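Local structure of deoxycytidylate deaminase (Cyanophage S-TIM5, 4P9E) at residues D126-Q130 with L131-V135. The protein is a zinc-dependent enzyme of the cytidine and deoxycytidylate deaminase family that probably converts dCMP to dUMP by hydrolytic deamination. Numbering follows the deposited sequence.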
ATOM      1  N   ASP A 126      -4.762   4.410  32.387  1.00 72.09           N
ATOM      2  CA  ASP A 126      -3.599   5.151  32.864  1.00 76.04           C
ATOM      3  C   ASP A 126      -2.335   4.708  32.125  1.00 77.61           C
ATOM      4  O   ASP A 126      -1.427   5.506  31.875  1.00 77.08           O
ATOM      5  CB  ASP A 126      -3.452   5.075  34.393  1.00 78.44           C
ATOM      6  CG  ASP A 126      -2.874   3.758  34.867  1.00 98.77           C
ATOM      7  OD1 ASP A 126      -3.200   2.728  34.243  1.00 96.65           O
ATOM      8  OD2 ASP A 126      -2.097   3.751  35.856  1.00 99.05           O
ATOM      9  N   VAL A 127      -2.293   3.441  31.735  1.00 59.92           N
ATOM     10  CA  VAL A 127      -1.161   2.978  30.959  1.00 59.04           C
ATOM     11  C   VAL A 127      -1.101   3.628  29.584  1.00 52.65           C
ATOM     12  O   VAL A 127      -0.034   4.056  29.147  1.00 55.56           O
ATOM     13  CB  VAL A 127      -1.115   1.456  30.877  1.00 66.84           C
ATOM     14  CG1 VAL A 127      -0.630   1.006  29.511  1.00 61.18           C
ATOM     15  CG2 VAL A 127      -0.197   0.938  31.976  1.00 67.24           C
ATOM     16  N   LEU A 128      -2.244   3.723  28.916  1.00 52.01           N
ATOM     17  CA  LEU A 128      -2.306   4.435  27.650  1.00 49.89           C
ATOM     18  C   LEU A 128      -1.713   5.837  27.820  1.00 53.52           C
ATOM     19  O   LEU A 128      -1.019   6.349  26.935  1.00 50.89           O
ATOM     20  CB  LEU A 128      -3.751   4.525  27.150  1.00 46.35           C
ATOM     21  CG  LEU A 128      -4.465   3.290  26.584  1.00 45.59           C
ATOM     22  CD1 LEU A 128      -5.960   3.452  26.694  1.00 44.16           C
ATOM     23  CD2 LEU A 128      -4.109   3.039  25.132  1.00 44.30           C
ATOM     24  N   GLN A 129      -1.965   6.445  28.973  1.00 55.71           N
ATOM     25  CA  GLN A 129      -1.527   7.816  29.191  1.00 57.53           C
ATOM     26  C   GLN A 129      -0.051   7.881  29.523  1.00 56.63           C
ATOM     27  O   GLN A 129       0.670   8.763  29.035  1.00 54.42           O
ATOM     28  CB  GLN A 129      -2.392   8.502  30.242  1.00 61.37           C
ATOM     29  CG  GLN A 129      -3.712   8.976  29.639  1.00 65.14           C
ATOM     30  CD  GLN A 129      -4.556   9.810  30.585  1.00 64.11           C
ATOM     31  OE1 GLN A 129      -5.060  10.872  30.205  1.00 64.51           O
ATOM     32  NE2 GLN A 129      -4.730   9.328  31.815  1.00 58.40           N
ATOM     33  N   GLN A 130       0.391   6.925  30.335  1.00 61.35           N
ATOM     34  CA  GLN A 130       1.810   6.731  30.604  1.00 63.78           C
ATOM     35  C   GLN A 130       2.568   6.655  29.296  1.00 67.48           C
ATOM     36  O   GLN A 130       3.614   7.286  29.133  1.00 71.87           O
ATOM     37  CB  GLN A 130       2.043   5.426  31.363  1.00 67.78           C
ATOM     38  CG  GLN A 130       1.653   5.434  32.829  1.00 74.00           C
ATOM     39  CD  GLN A 130       2.039   4.129  33.514  1.00 90.32           C
ATOM     40  OE1 GLN A 130       3.055   3.516  33.175  1.00 90.24           O
ATOM     41  NE2 GLN A 130       1.217   3.689  34.469  1.00 87.18           N
ATOM     42  N   LEU A 131       2.006   5.889  28.358  1.00 65.48           N
ATOM     43  CA  LEU A 131       2.663   5.582  27.087  1.00 57.04           C
ATOM     44  C   LEU A 131       2.460   6.626  25.991  1.00 47.27           C
ATOM     45  O   LEU A 131       2.919   6.434  24.867  1.00 48.91           O
ATOM     46  CB  LEU A 131       2.237   4.197  26.592  1.00 52.00           C
ATOM     47  CG  LEU A 131       2.741   3.048  27.465  1.00 54.40           C
ATOM     48  CD1 LEU A 131       2.212   1.706  26.993  1.00 43.54           C
ATOM     49  CD2 LEU A 131       4.257   3.049  27.495  1.00 56.21           C
ATOM     50  N   GLY A 132       1.775   7.722  26.306  1.00 49.15           N
ATOM     51  CA  GLY A 132       1.694   8.836  25.375  1.00 49.97           C
ATOM     52  C   GLY A 132       0.515   8.829  24.429  1.00 50.79           C
ATOM     53  O   GLY A 132       0.426   9.665  23.535  1.00 50.40           O
ATOM     54  N   VAL A 133      -0.394   7.881  24.623  1.00 45.89           N
ATOM     55  CA  VAL A 133      -1.659   7.893  23.924  1.00 41.00           C
ATOM     56  C   VAL A 133      -2.587   8.845  24.673  1.00 39.38           C
ATOM     57  O   VAL A 133      -2.683   8.780  25.890  1.00 46.19           O
ATOM     58  CB  VAL A 133      -2.291   6.471  23.884  1.00 46.09           C
ATOM     59  CG1 VAL A 133      -3.527   6.449  23.027  1.00 32.39           C
ATOM     60  CG2 VAL A 133      -1.286   5.452  23.379  1.00 43.07           C
ATOM     61  N   GLU A 134      -3.254   9.730  23.950  1.00 40.68           N
ATOM     62  CA  GLU A 134      -4.275  10.580  24.538  1.00 43.03           C
ATOM     63  C   GLU A 134      -5.583   9.828  24.738  1.00 40.65           C
ATOM     64  O   GLU A 134      -5.875   8.862  24.023  1.00 35.49           O
ATOM     65  CB  GLU A 134      -4.491  11.822  23.684  1.00 35.65           C
ATOM     66  CG  GLU A 134      -3.190  12.557  23.430  1.00 45.09           C
ATOM     67  CD  GLU A 134      -2.484  13.033  24.710  1.00 53.12           C
ATOM     68  OE1 GLU A 134      -1.237  13.146  24.687  1.00 57.71           O
ATOM     69  OE2 GLU A 134      -3.167  13.304  25.729  1.00 55.29           O
ATOM     70  N   VAL A 135      -6.354  10.269  25.731  1.00 42.20           N
ATOM     71  CA  VAL A 135      -7.610   9.626  26.112  1.00 43.34           C
ATOM     72  C   VAL A 135      -8.704  10.647  26.390  1.00 39.87           C
ATOM     73  O   VAL A 135      -8.458  11.635  27.058  1.00 43.19           O
ATOM     74  CB  VAL A 135      -7.441   8.774  27.386  1.00 44.62           C
ATOM     75  CG1 VAL A 135      -8.725   8.021  27.689  1.00 42.93           C
ATOM     76  CG2 VAL A 135      -6.266   7.805  27.245  1.00 43.10           C
TER
HETATM   77  O   HOH W   1      -4.658  12.607  27.496  1.00 30.00           O
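Leu128 packs against Val133 and Val135 where helix 123-130 ends and the chain turns back into strand 134-137. From its CB, 4.1 Å from CG2 of Val135 and equally near CB of Val133, the Leu128 side chain runs out obliquely past Val133. With chi1 at -73°, CG sits beside the backbone N, a turn that goes with CD2 being the methyl that meets Val133, 4.0 Å from its CG1 and almost as near its CB. The same valine closes the turn through its backbone: Val133 N donates to Leu128 O over 2.8 Å, tilted 22° from the carbonyl plane, while its CB rests on that oxygen. One turn of helix is completed by Leu131 N, which bonds to Val127 O at 2.9 Å, nearly in line with the carbonyl. Gly132, at positive phi (92°), sends a fairly straight N-H to Gln129 O, meeting the oxygen from above the carbonyl plane rather than on a lone pair. The bonds from Val133 N to Leu128 O and from Gly132 N to Gln129 O, with the glycine at positive phi, make this a Schellman motif. Beside it, Val127 and Leu131 point the same way, CG1 of the former 3.9 Å from CD1 of the latter. On the outer side the extended chain of Gln129 crosses Val135 at about a right angle, its CG 3.7 Å from CG2 of the valine. The turn thus links helix 123-130 to strand 134-137 at the edge of this chain's mixed sheet, where the backbone of Glu134 hydrogen-bonds with those of Lys111 and Val113. Leu128, Leu131 and Val133 lean on helix 99-107, which carries zinc ligand Cys101, while Phe52 and Phe67 of a second subunit cover Leu131 and Val127, respectively.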